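Long-range contacts in Co-chaperone protein HscB, mitochondrial precursor (Homo sapiens, PDB 3BVO), which acts as a mitochondrial co-chaperone in iron-sulfur cluster assembly, working with HSPA9 and ISCU, and is required for cluster incorporation into the SDHB subunit of succinate dehydrogenase: residues 12-17 / 33-38; 55-60 / 107-112; 61-66 / 98-103; 71-76 / 90-95. One frame throughout, in Å; residues are numbered along the deposited sequence.

Contact 1: residues 12-17 / 33-38. With ZN (zinc ion), chain C.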
# COMPACT_ATOMS: atom_id res chain seq x y z
N ARG A 12 -28.10 7.08 -4.34
CA ARG A 12 -29.34 6.30 -4.37
C ARG A 12 -29.08 4.94 -4.98
O ARG A 12 -28.08 4.75 -5.68
CB ARG A 12 -30.41 7.03 -5.18
CG ARG A 12 -30.07 7.20 -6.66
CD ARG A 12 -30.80 8.37 -7.27
NE ARG A 12 -30.33 9.63 -6.71
CZ ARG A 12 -31.02 10.38 -5.84
NH1 ARG A 12 -30.49 11.51 -5.40
NH2 ARG A 12 -32.22 10.02 -5.43
N CYS A 13 -29.97 3.98 -4.75
CA CYS A 13 -29.76 2.61 -5.19
C CYS A 13 -30.14 2.42 -6.65
O CYS A 13 -31.16 2.93 -7.10
CB CYS A 13 -30.55 1.65 -4.33
SG CYS A 13 -30.71 0.04 -5.08
N TRP A 14 -29.32 1.67 -7.38
CA TRP A 14 -29.52 1.47 -8.82
C TRP A 14 -30.72 0.58 -9.13
O TRP A 14 -31.21 0.58 -10.26
CB TRP A 14 -28.26 0.91 -9.49
CG TRP A 14 -27.90 -0.49 -9.10
CD1 TRP A 14 -27.05 -0.88 -8.09
CD2 TRP A 14 -28.38 -1.70 -9.71
NE1 TRP A 14 -26.97 -2.26 -8.04
CE2 TRP A 14 -27.77 -2.79 -9.01
CE3 TRP A 14 -29.26 -1.98 -10.77
CZ2 TRP A 14 -28.02 -4.13 -9.35
CZ3 TRP A 14 -29.50 -3.30 -11.11
CH2 TRP A 14 -28.88 -4.37 -10.40
N ASN A 15 -31.20 -0.15 -8.12
CA ASN A 15 -32.38 -1.00 -8.26
C ASN A 15 -33.66 -0.36 -7.73
O ASN A 15 -34.65 -0.32 -8.45
CB ASN A 15 -32.15 -2.36 -7.61
CG ASN A 15 -32.81 -3.50 -8.38
OD1 ASN A 15 -33.25 -3.32 -9.52
ND2 ASN A 15 -32.87 -4.68 -7.76
N CYS A 16 -33.64 0.12 -6.48
CA CYS A 16 -34.81 0.74 -5.84
C CYS A 16 -34.92 2.21 -6.16
O CYS A 16 -35.99 2.70 -6.51
CB CYS A 16 -34.72 0.68 -4.32
SG CYS A 16 -34.35 -0.85 -3.54
N GLY A 17 -33.81 2.91 -5.98
CA GLY A 17 -33.86 4.35 -5.81
C GLY A 17 -33.84 4.65 -4.32
O GLY A 17 -34.01 5.80 -3.91
N CYS A 33 -33.41 -3.90 -0.97
CA CYS A 33 -33.53 -4.88 -2.07
C CYS A 33 -32.38 -5.91 -2.17
O CYS A 33 -32.41 -6.80 -3.03
CB CYS A 33 -33.74 -4.15 -3.41
SG CYS A 33 -32.25 -3.39 -4.09
N ARG A 34 -31.38 -5.76 -1.31
CA ARG A 34 -30.28 -6.72 -1.17
C ARG A 34 -29.25 -6.68 -2.31
O ARG A 34 -28.29 -7.45 -2.31
CB ARG A 34 -30.81 -8.14 -0.95
CG ARG A 34 -30.01 -9.00 0.03
CD ARG A 34 -30.66 -10.35 0.18
NE ARG A 34 -29.70 -11.41 0.45
CZ ARG A 34 -29.79 -12.28 1.45
NH1 ARG A 34 -30.81 -12.26 2.29
NH2 ARG A 34 -28.85 -13.20 1.61
N ALA A 35 -29.45 -5.76 -3.26
CA ALA A 35 -28.57 -5.60 -4.42
C ALA A 35 -27.19 -5.05 -4.05
O ALA A 35 -27.06 -4.22 -3.14
CB ALA A 35 -29.22 -4.71 -5.45
N LEU A 36 -26.15 -5.50 -4.75
CA LEU A 36 -24.79 -5.05 -4.48
C LEU A 36 -24.62 -3.68 -5.09
O LEU A 36 -24.90 -3.48 -6.27
CB LEU A 36 -23.75 -6.01 -5.06
CG LEU A 36 -22.28 -5.66 -4.78
CD1 LEU A 36 -21.75 -6.39 -3.57
CD2 LEU A 36 -21.40 -5.99 -5.96
N GLN A 37 -24.16 -2.73 -4.28
CA GLN A 37 -24.12 -1.33 -4.70
C GLN A 37 -22.82 -0.98 -5.40
O GLN A 37 -21.82 -1.69 -5.27
CB GLN A 37 -24.33 -0.41 -3.49
CG GLN A 37 -25.57 -0.72 -2.69
CD GLN A 37 -26.82 -0.48 -3.49
OE1 GLN A 37 -27.21 0.66 -3.72
NE2 GLN A 37 -27.47 -1.56 -3.93
N ALA A 38 -22.85 0.12 -6.15
CA ALA A 38 -21.64 0.68 -6.75
C ALA A 38 -20.67 1.10 -5.63
O ALA A 38 -21.08 1.64 -4.61
CB ALA A 38 -21.99 1.85 -7.64
ZN ZN C . -32.05 -1.13 -3.61

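Contact 2: residues 55-60 / 107-112. With SO4 (sulfate ion), chain D.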
# COMPACT_ATOMS: atom_id res chain seq x y z
N PHE A 55 0.42 4.94 9.81
CA PHE A 55 1.49 4.17 9.18
C PHE A 55 1.55 2.77 9.80
O PHE A 55 1.97 1.80 9.16
CB PHE A 55 2.84 4.85 9.35
CG PHE A 55 3.97 4.14 8.67
CD1 PHE A 55 3.98 3.97 7.28
CD2 PHE A 55 5.03 3.64 9.40
CE1 PHE A 55 5.01 3.32 6.63
CE2 PHE A 55 6.07 2.99 8.76
CZ PHE A 55 6.05 2.82 7.36
N ARG A 56 1.12 2.72 11.05
CA ARG A 56 1.06 1.52 11.83
C ARG A 56 -0.23 0.77 11.48
O ARG A 56 -1.32 1.34 11.52
CB ARG A 56 1.10 1.92 13.31
CG ARG A 56 0.45 0.98 14.28
CD ARG A 56 0.62 1.51 15.70
NE ARG A 56 -0.02 2.81 15.95
CZ ARG A 56 0.56 4.00 15.77
NH1 ARG A 56 -0.11 5.11 16.03
NH2 ARG A 56 1.82 4.08 15.34
N VAL A 57 -0.08 -0.50 11.11
CA VAL A 57 -1.18 -1.33 10.60
C VAL A 57 -1.03 -2.80 10.98
O VAL A 57 -0.04 -3.43 10.65
CB VAL A 57 -1.25 -1.24 9.06
CG1 VAL A 57 -2.01 -2.42 8.47
CG2 VAL A 57 -1.91 0.06 8.67
N ASP A 58 -2.03 -3.34 11.66
CA ASP A 58 -2.03 -4.76 12.04
C ASP A 58 -2.32 -5.69 10.84
O ASP A 58 -3.48 -5.84 10.39
CB ASP A 58 -3.02 -4.97 13.18
CG ASP A 58 -3.22 -6.42 13.52
OD1 ASP A 58 -2.62 -7.31 12.88
OD2 ASP A 58 -4.00 -6.67 14.45
N THR A 59 -1.26 -6.33 10.36
CA THR A 59 -1.32 -7.12 9.12
C THR A 59 -2.07 -8.44 9.25
O THR A 59 -2.54 -8.99 8.25
CB THR A 59 0.09 -7.36 8.52
OG1 THR A 59 0.89 -8.06 9.45
CG2 THR A 59 0.75 -6.05 8.19
N ALA A 60 -2.20 -8.96 10.48
CA ALA A 60 -3.07 -10.11 10.73
C ALA A 60 -4.54 -9.71 10.60
O ALA A 60 -5.33 -10.43 9.98
CB ALA A 60 -2.81 -10.72 12.09
N LEU A 107 6.05 0.36 2.58
CA LEU A 107 6.42 1.39 1.62
C LEU A 107 5.20 2.01 0.95
O LEU A 107 5.01 3.23 1.04
CB LEU A 107 7.41 0.88 0.57
CG LEU A 107 7.96 1.88 -0.46
CD1 LEU A 107 8.68 3.06 0.19
CD2 LEU A 107 8.88 1.19 -1.43
N SER A 108 4.37 1.18 0.31
CA SER A 108 3.20 1.70 -0.40
C SER A 108 2.24 2.34 0.57
O SER A 108 1.56 3.31 0.24
CB SER A 108 2.47 0.61 -1.16
OG SER A 108 2.32 -0.52 -0.32
N ARG A 109 2.19 1.81 1.79
CA ARG A 109 1.41 2.41 2.84
C ARG A 109 1.86 3.85 3.14
O ARG A 109 1.07 4.78 3.07
CB ARG A 109 1.52 1.56 4.09
CG ARG A 109 0.51 1.87 5.13
CD ARG A 109 0.87 1.19 6.40
NE ARG A 109 1.32 -0.18 6.17
CZ ARG A 109 2.05 -0.87 7.04
NH1 ARG A 109 2.42 -2.11 6.77
NH2 ARG A 109 2.40 -0.31 8.19
N GLY A 110 3.14 4.02 3.45
CA GLY A 110 3.71 5.36 3.57
C GLY A 110 3.32 6.30 2.43
O GLY A 110 2.78 7.39 2.65
N LEU A 111 3.57 5.89 1.19
CA LEU A 111 3.26 6.76 0.06
C LEU A 111 1.78 7.06 -0.06
O LEU A 111 1.40 8.18 -0.42
CB LEU A 111 3.79 6.19 -1.24
CG LEU A 111 5.30 6.06 -1.27
CD1 LEU A 111 5.75 5.25 -2.49
CD2 LEU A 111 5.96 7.43 -1.20
N TYR A 112 0.93 6.07 0.23
CA TYR A 112 -0.51 6.26 0.16
C TYR A 112 -0.97 7.20 1.27
O TYR A 112 -1.85 8.04 1.07
CB TYR A 112 -1.28 4.95 0.24
CG TYR A 112 -2.77 5.13 0.10
CD1 TYR A 112 -3.33 5.56 -1.11
CD2 TYR A 112 -3.63 4.87 1.17
CE1 TYR A 112 -4.69 5.72 -1.25
CE2 TYR A 112 -5.00 5.05 1.05
CZ TYR A 112 -5.52 5.47 -0.16
OH TYR A 112 -6.88 5.64 -0.31
S SO4 D . 0.79 7.23 12.96
O1 SO4 D . -0.28 6.54 13.68
O2 SO4 D . 0.74 8.65 13.29
O3 SO4 D . 2.10 6.69 13.33
O4 SO4 D . 0.58 7.05 11.52

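Contact 3: residues 61-66 / 98-103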
# COMPACT_ATOMS: atom_id res chain seq x y z
N LYS A 61 -4.89 -8.56 11.17
CA LYS A 61 -6.24 -8.02 11.06
C LYS A 61 -6.56 -7.71 9.60
O LYS A 61 -7.60 -8.09 9.08
CB LYS A 61 -6.39 -6.76 11.91
CG LYS A 61 -6.91 -7.04 13.28
CD LYS A 61 -7.14 -5.78 14.10
CE LYS A 61 -7.87 -6.12 15.41
NZ LYS A 61 -8.08 -4.93 16.28
N LEU A 62 -5.61 -7.04 8.96
CA LEU A 62 -5.74 -6.63 7.57
C LEU A 62 -6.12 -7.79 6.68
O LEU A 62 -7.07 -7.70 5.89
CB LEU A 62 -4.41 -6.06 7.11
CG LEU A 62 -4.47 -5.30 5.80
CD1 LEU A 62 -5.37 -4.08 5.96
CD2 LEU A 62 -3.05 -4.92 5.42
N GLN A 63 -5.37 -8.88 6.82
CA GLN A 63 -5.54 -10.10 6.06
C GLN A 63 -6.93 -10.71 6.31
O GLN A 63 -7.58 -11.21 5.39
CB GLN A 63 -4.43 -11.06 6.44
CG GLN A 63 -4.15 -12.18 5.45
CD GLN A 63 -3.22 -13.24 6.01
OE1 GLN A 63 -2.35 -12.96 6.84
NE2 GLN A 63 -3.40 -14.47 5.57
N HIS A 64 -7.39 -10.61 7.55
CA HIS A 64 -8.72 -11.05 7.95
C HIS A 64 -9.83 -10.24 7.25
O HIS A 64 -10.77 -10.83 6.69
CB HIS A 64 -8.85 -10.96 9.47
CG HIS A 64 -10.14 -11.50 10.01
ND1 HIS A 64 -10.49 -12.83 9.92
CD2 HIS A 64 -11.16 -10.88 10.64
CE1 HIS A 64 -11.68 -13.01 10.47
NE2 HIS A 64 -12.11 -11.84 10.92
N ARG A 65 -9.72 -8.91 7.29
CA ARG A 65 -10.66 -8.04 6.59
C ARG A 65 -10.69 -8.45 5.14
O ARG A 65 -11.76 -8.67 4.58
CB ARG A 65 -10.24 -6.57 6.67
CG ARG A 65 -11.21 -5.62 5.95
CD ARG A 65 -12.21 -5.06 6.94
NE ARG A 65 -13.60 -4.96 6.48
CZ ARG A 65 -14.20 -3.83 6.12
NH1 ARG A 65 -15.46 -3.85 5.76
NH2 ARG A 65 -13.57 -2.67 6.13
N TYR A 66 -9.50 -8.53 4.54
CA TYR A 66 -9.37 -8.91 3.14
C TYR A 66 -10.25 -10.11 2.80
O TYR A 66 -10.91 -10.14 1.76
CB TYR A 66 -7.91 -9.21 2.77
CG TYR A 66 -7.76 -9.66 1.34
CD1 TYR A 66 -7.88 -8.75 0.28
CD2 TYR A 66 -7.56 -11.01 1.03
CE1 TYR A 66 -7.77 -9.16 -1.05
CE2 TYR A 66 -7.46 -11.43 -0.30
CZ TYR A 66 -7.56 -10.50 -1.33
OH TYR A 66 -7.45 -10.91 -2.63
N ASP A 98 -6.55 -3.79 -4.32
CA ASP A 98 -5.66 -2.64 -4.31
C ASP A 98 -5.35 -2.25 -2.88
O ASP A 98 -4.21 -2.37 -2.44
CB ASP A 98 -6.28 -1.45 -5.04
CG ASP A 98 -6.32 -1.65 -6.54
OD1 ASP A 98 -5.54 -2.49 -7.07
OD2 ASP A 98 -7.13 -0.95 -7.19
N ALA A 99 -6.38 -1.80 -2.16
CA ALA A 99 -6.26 -1.50 -0.75
C ALA A 99 -5.36 -2.52 -0.03
O ALA A 99 -4.33 -2.17 0.55
CB ALA A 99 -7.64 -1.44 -0.13
N TYR A 100 -5.73 -3.79 -0.09
CA TYR A 100 -4.97 -4.76 0.64
C TYR A 100 -3.46 -4.69 0.33
O TYR A 100 -2.65 -4.46 1.24
CB TYR A 100 -5.49 -6.17 0.41
CG TYR A 100 -4.66 -7.19 1.11
CD1 TYR A 100 -4.55 -7.19 2.51
CD2 TYR A 100 -3.97 -8.16 0.39
CE1 TYR A 100 -3.78 -8.13 3.18
CE2 TYR A 100 -3.19 -9.13 1.05
CZ TYR A 100 -3.11 -9.10 2.45
OH TYR A 100 -2.36 -10.03 3.12
N LYS A 101 -3.09 -4.88 -0.94
CA LYS A 101 -1.69 -4.79 -1.38
C LYS A 101 -1.04 -3.48 -0.91
O LYS A 101 0.05 -3.51 -0.33
CB LYS A 101 -1.56 -4.95 -2.91
CG LYS A 101 -2.25 -6.19 -3.48
CD LYS A 101 -1.69 -6.65 -4.83
CE LYS A 101 -0.38 -7.46 -4.66
NZ LYS A 101 0.02 -8.23 -5.89
N THR A 102 -1.72 -2.36 -1.13
CA THR A 102 -1.24 -1.04 -0.75
C THR A 102 -0.92 -0.94 0.75
O THR A 102 0.14 -0.45 1.14
CB THR A 102 -2.26 0.04 -1.10
OG1 THR A 102 -2.60 -0.08 -2.48
CG2 THR A 102 -1.72 1.44 -0.83
N LEU A 103 -1.85 -1.38 1.59
CA LEU A 103 -1.64 -1.22 3.03
C LEU A 103 -0.68 -2.26 3.63
O LEU A 103 -0.07 -1.99 4.66
CB LEU A 103 -2.97 -1.25 3.78
CG LEU A 103 -4.04 -0.24 3.40
CD1 LEU A 103 -5.17 -0.35 4.39
CD2 LEU A 103 -3.48 1.16 3.39

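Contact 4: residues 71-76 / 90-95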
# COMPACT_ATOMS: atom_id res chain seq x y z
N ARG A 71 -15.24 -12.53 0.65
CA ARG A 71 -16.36 -13.44 0.82
C ARG A 71 -17.64 -12.79 0.27
O ARG A 71 -18.55 -13.48 -0.19
CB ARG A 71 -16.51 -13.79 2.30
CG ARG A 71 -17.19 -15.12 2.59
CD ARG A 71 -17.25 -15.45 4.09
NE ARG A 71 -15.96 -15.91 4.63
CZ ARG A 71 -15.21 -15.24 5.51
NH1 ARG A 71 -14.05 -15.76 5.91
NH2 ARG A 71 -15.59 -14.07 6.00
N LEU A 72 -17.69 -11.46 0.29
CA LEU A 72 -18.90 -10.71 -0.05
C LEU A 72 -18.95 -10.29 -1.50
O LEU A 72 -20.02 -10.30 -2.10
CB LEU A 72 -19.03 -9.47 0.82
CG LEU A 72 -19.28 -9.67 2.32
CD1 LEU A 72 -19.03 -8.38 3.07
CD2 LEU A 72 -20.68 -10.20 2.58
N VAL A 73 -17.81 -9.91 -2.07
CA VAL A 73 -17.81 -9.27 -3.39
C VAL A 73 -17.13 -10.02 -4.54
O VAL A 73 -17.24 -9.61 -5.70
CB VAL A 73 -17.24 -7.84 -3.33
CG1 VAL A 73 -18.06 -6.97 -2.40
CG2 VAL A 73 -15.77 -7.86 -2.93
N HIS A 74 -16.43 -11.11 -4.23
CA HIS A 74 -15.69 -11.85 -5.26
C HIS A 74 -16.58 -12.40 -6.39
O HIS A 74 -17.61 -13.01 -6.12
CB HIS A 74 -14.87 -12.99 -4.64
CG HIS A 74 -13.83 -13.53 -5.57
ND1 HIS A 74 -14.06 -14.60 -6.41
CD2 HIS A 74 -12.55 -13.14 -5.81
CE1 HIS A 74 -12.98 -14.85 -7.12
NE2 HIS A 74 -12.04 -13.98 -6.78
N PRO A 75 -16.16 -12.20 -7.65
CA PRO A 75 -17.00 -12.49 -8.82
C PRO A 75 -17.56 -13.91 -8.90
O PRO A 75 -18.58 -14.12 -9.57
CB PRO A 75 -16.07 -12.20 -10.00
CG PRO A 75 -15.11 -11.21 -9.47
CD PRO A 75 -14.85 -11.66 -8.07
N ASP A 76 -16.90 -14.85 -8.21
CA ASP A 76 -17.35 -16.24 -8.12
C ASP A 76 -18.80 -16.39 -7.65
O ASP A 76 -19.55 -17.22 -8.18
CB ASP A 76 -16.42 -17.03 -7.19
CG ASP A 76 -15.11 -17.41 -7.86
OD1 ASP A 76 -14.66 -16.66 -8.76
OD2 ASP A 76 -14.52 -18.46 -7.50
N GLU A 90 -16.97 -7.23 -9.70
CA GLU A 90 -15.63 -7.08 -10.26
C GLU A 90 -14.99 -5.76 -9.80
O GLU A 90 -13.83 -5.75 -9.36
CB GLU A 90 -15.70 -7.18 -11.80
CG GLU A 90 -14.51 -6.62 -12.56
CD GLU A 90 -13.37 -7.61 -12.67
OE1 GLU A 90 -12.69 -7.86 -11.66
OE2 GLU A 90 -13.15 -8.12 -13.79
N LYS A 91 -15.73 -4.66 -9.88
CA LYS A 91 -15.17 -3.38 -9.45
C LYS A 91 -14.70 -3.43 -8.00
O LYS A 91 -13.51 -3.26 -7.74
CB LYS A 91 -16.12 -2.21 -9.74
CG LYS A 91 -16.23 -1.93 -11.23
CD LYS A 91 -16.99 -0.65 -11.58
CE LYS A 91 -16.95 -0.42 -13.10
NZ LYS A 91 -17.44 0.93 -13.50
N HIS A 92 -15.63 -3.70 -7.07
CA HIS A 92 -15.33 -3.90 -5.64
C HIS A 92 -14.10 -4.78 -5.41
O HIS A 92 -13.14 -4.35 -4.74
CB HIS A 92 -16.51 -4.57 -4.94
CG HIS A 92 -17.59 -3.63 -4.50
ND1 HIS A 92 -17.45 -2.78 -3.43
CD2 HIS A 92 -18.85 -3.44 -4.96
CE1 HIS A 92 -18.56 -2.09 -3.26
NE2 HIS A 92 -19.42 -2.47 -4.18
N SER A 93 -14.12 -6.00 -5.95
CA SER A 93 -13.06 -7.00 -5.74
C SER A 93 -11.66 -6.51 -6.14
O SER A 93 -10.66 -6.78 -5.45
CB SER A 93 -13.39 -8.30 -6.46
OG SER A 93 -12.75 -9.40 -5.85
N THR A 94 -11.60 -5.79 -7.27
CA THR A 94 -10.41 -5.06 -7.67
C THR A 94 -9.98 -4.06 -6.61
O THR A 94 -8.81 -4.04 -6.23
CB THR A 94 -10.59 -4.32 -9.02
OG1 THR A 94 -11.15 -5.21 -10.00
CG2 THR A 94 -9.26 -3.77 -9.53
N LEU A 95 -10.91 -3.22 -6.14
CA LEU A 95 -10.55 -2.20 -5.14
C LEU A 95 -10.03 -2.89 -3.90
O LEU A 95 -8.98 -2.52 -3.37
CB LEU A 95 -11.73 -1.29 -4.76
CG LEU A 95 -12.42 -0.39 -5.79
CD1 LEU A 95 -13.77 0.04 -5.25
CD2 LEU A 95 -11.59 0.84 -6.15

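Contact 1: residues 12-17 / 33-38
Cys-13 holds SG anti to its backbone N (chi1 164°), while Cys-33 tucks SG between its backbone N and carbonyl carbon (chi1 76°); from these two settings the thiolates reach one zinc ion from different segments. Cys-16 SG is the second ligand from 12-17, and each of the three sulphurs lies 2.3 Å from the zinc ion. Three sulphurs share the metal, Cys-16 SG lying 3.3 Å from Cys-33 SG, and Asn-15 brings its CB to 3.7 Å from Cys-33 SG. Cys-13 SG is gripped further by two backbone donors of its own turn: Cys-16 N at 3.2 Å and Asn-15 N at 3.1 Å. Such N-H...S bonds would be expected to soften the negative charge of the thiolate. Cys-30 supplies the fourth sulphur; Cys-13/Cys-16 and Cys-30/Cys-33 are two CxxC pairs, the tetracysteine metal-binding motif of HscB. Away from the metal, the Trp-14 indole turns its edge to 33-38: NE1 donates to Leu-36 O over 3.0 Å, the oxygen lying close to the ring plane and the N-H pointing almost straight at it (164°), although the donor sits above the carbonyl plane. Farther round the indole, CZ2 meets the methyl of Ala-35 at 4.1 Å. Gln-37 folds back at chi2, its NE2 bonding to Ala-35 O; its OE1 lies 3.5 Å from Cys-13 CB and takes a weak hydrogen bond from Trp-20 NE1. Phe-88 of helix 83-104 meets the Trp-14 ring edge-to-face.

Contact 2: residues 55-60 / 107-112
Phe-55 O and the Arg-109 guanidinium make the polar link. NH2 donates to this carbonyl oxygen, which lies near the guanidinium plane at its edge; the modelled 2.4 Å between Arg-109 NH2 and Phe-55 O is doubtfully short at this resolution. Arg-109 leaves its helix with CG anti to the backbone N (chi1 -165°), and its chain bends at chi3. Bonds from NE to Leu-103 O and from NH1 to Leu-104 O hold the rotation of the guanidinium.

Van der Waals packing flanks this link. Val-57 CB lies over one guanidinium face, 3.9 Å from Arg-109 CZ, and CG2 comes to 3.8 Å from Arg-109 CD as the two side chains slide past each other in opposite directions. The Phe-55 ring presents its edge to the helix, with CE1 3.8 Å from Gly-110 N.

Any cation-pi attraction between Arg-109 and this ring is weak at best.

A sulfate ion, probably from the crystallisation liquor, takes a hydrogen bond over 2.7 Å from Phe-55 N to its O4, while Arg-56 adds a weak bond.

Helix capping is separate: Asp-58, the N-cap of helix 59-73, accepts from Lys-61 N and weakly from Ala-60 N.

Phe-55 also packs on Thr-168 and Val-171 of helix 150-176. The contact thus ties the entry to the second helix of a J domain to its fourth helix, next to the C-terminal helical domain.

Contact 3: residues 61-66 / 98-103
Tyr-66 and Tyr-100 meet in an offset stack, ring centroids 4.6 Å apart and planes tilted by 29°, in the antiparallel pair of helices 59-73 and 83-104, the central hairpin of a J domain. The overlap is partial: Tyr-100 CD2 lies over a face of the Tyr-66 ring toward its rim, and Tyr-66 CD1 reaches Tyr-100 CB at 3.5 Å. Tyr-66 CB adds a CH-pi contact over the Tyr-100 face. At the edge of the Tyr-100 ring, Leu-62 brings CG to 3.8 Å from CD1, while its CD2 meets Leu-103 CB at 4.0 Å, these two leucines crossing at about a right angle. At the exposed end of the contact the Gln-63 chain runs extended beside the other helix's tyrosine, its CG 3.6 Å from Tyr-100 OH.

Both tyrosines carry CG anti to the backbone N (chi1 177° in each), which directs CG of each toward the other helix. The local helix axes run 10.4 Å apart at 170°. Outside this layer, Met-49 covers Leu-62 and Leu-103, and Phe-46 of helix 45-48 also packs on Leu-103. The Tyr-66 hydroxyl is hydrogen-bonded to Asn-97 OD1.

Contact 4: residues 71-76 / 90-95
Val-73 and His-92 make the close-packed half of this contact. Their side chains cross at about a right angle, with Val-73 CB 3.7 Å from His-92 CB and Val-73 CG1 4.0 Å from His-92 CG, so the branched valine sits against the root of the imidazole. The other methyl, CG2, lies 3.9 Å from Ser-93 N, against the helix backbone. His-92 sets CG anti to its carbonyl carbon (chi1 -84°); at the far end of its ring NE2 is hydrogen-bonded to Gln-37 O, which joins this helix to the metal-binding end of the chain. Val-73 O accepts from Ser-89 OG, a further tie where helix 59-73 ends.

At the next residue, His-74, the chain leaves helix 59-73, and His-74, Pro-75 and Asp-76 form the HPD signature found between the second and third helices of J domains, where it is needed to stimulate the ATPase of the Hsp70 partner. Buried Ser-93 carries the close packing on to the start of this signature: its OG stands 3.7 Å from His-74 CD2 and 3.8 Å from Pro-75 CD, touching carbon at both places, while its hydrogen bond is made to Gln-70 OE1. The loose side lies beyond, where Pro-75 CG comes no nearer than 4.2 Å to Glu-90 CA, and the Glu-90 side chain starts away from the loop into an exposed position. Within the signature, Pro-75 CD lies over one face of the His-74 ring, and Asp-76 N gives a weak bond to His-74 ND1.

In the fold
Contacts 2, 3 and 4 all lie in the J domain and share helix 59-73. Contacts 3 and 4 also share helix 83-104 and fasten two levels of one antiparallel hairpin, their centres 13 Å apart; contact 2 brings in helix 106-116 at the base, 10 Å from contact 3. Along the chain contact 1 closes first; then 4 is enclosed by 3, and 3 by 2. Contact 1 is 32 Å from contact 2 between centres but touches contact 4, where Leu-36 packs on His-92 and Val-73 and Gln-37 O meets His-92 NE2. Segment 33-38, which leads out of the zinc site, thus packs on the hairpin next to its HPD end, far from the C-terminal helices.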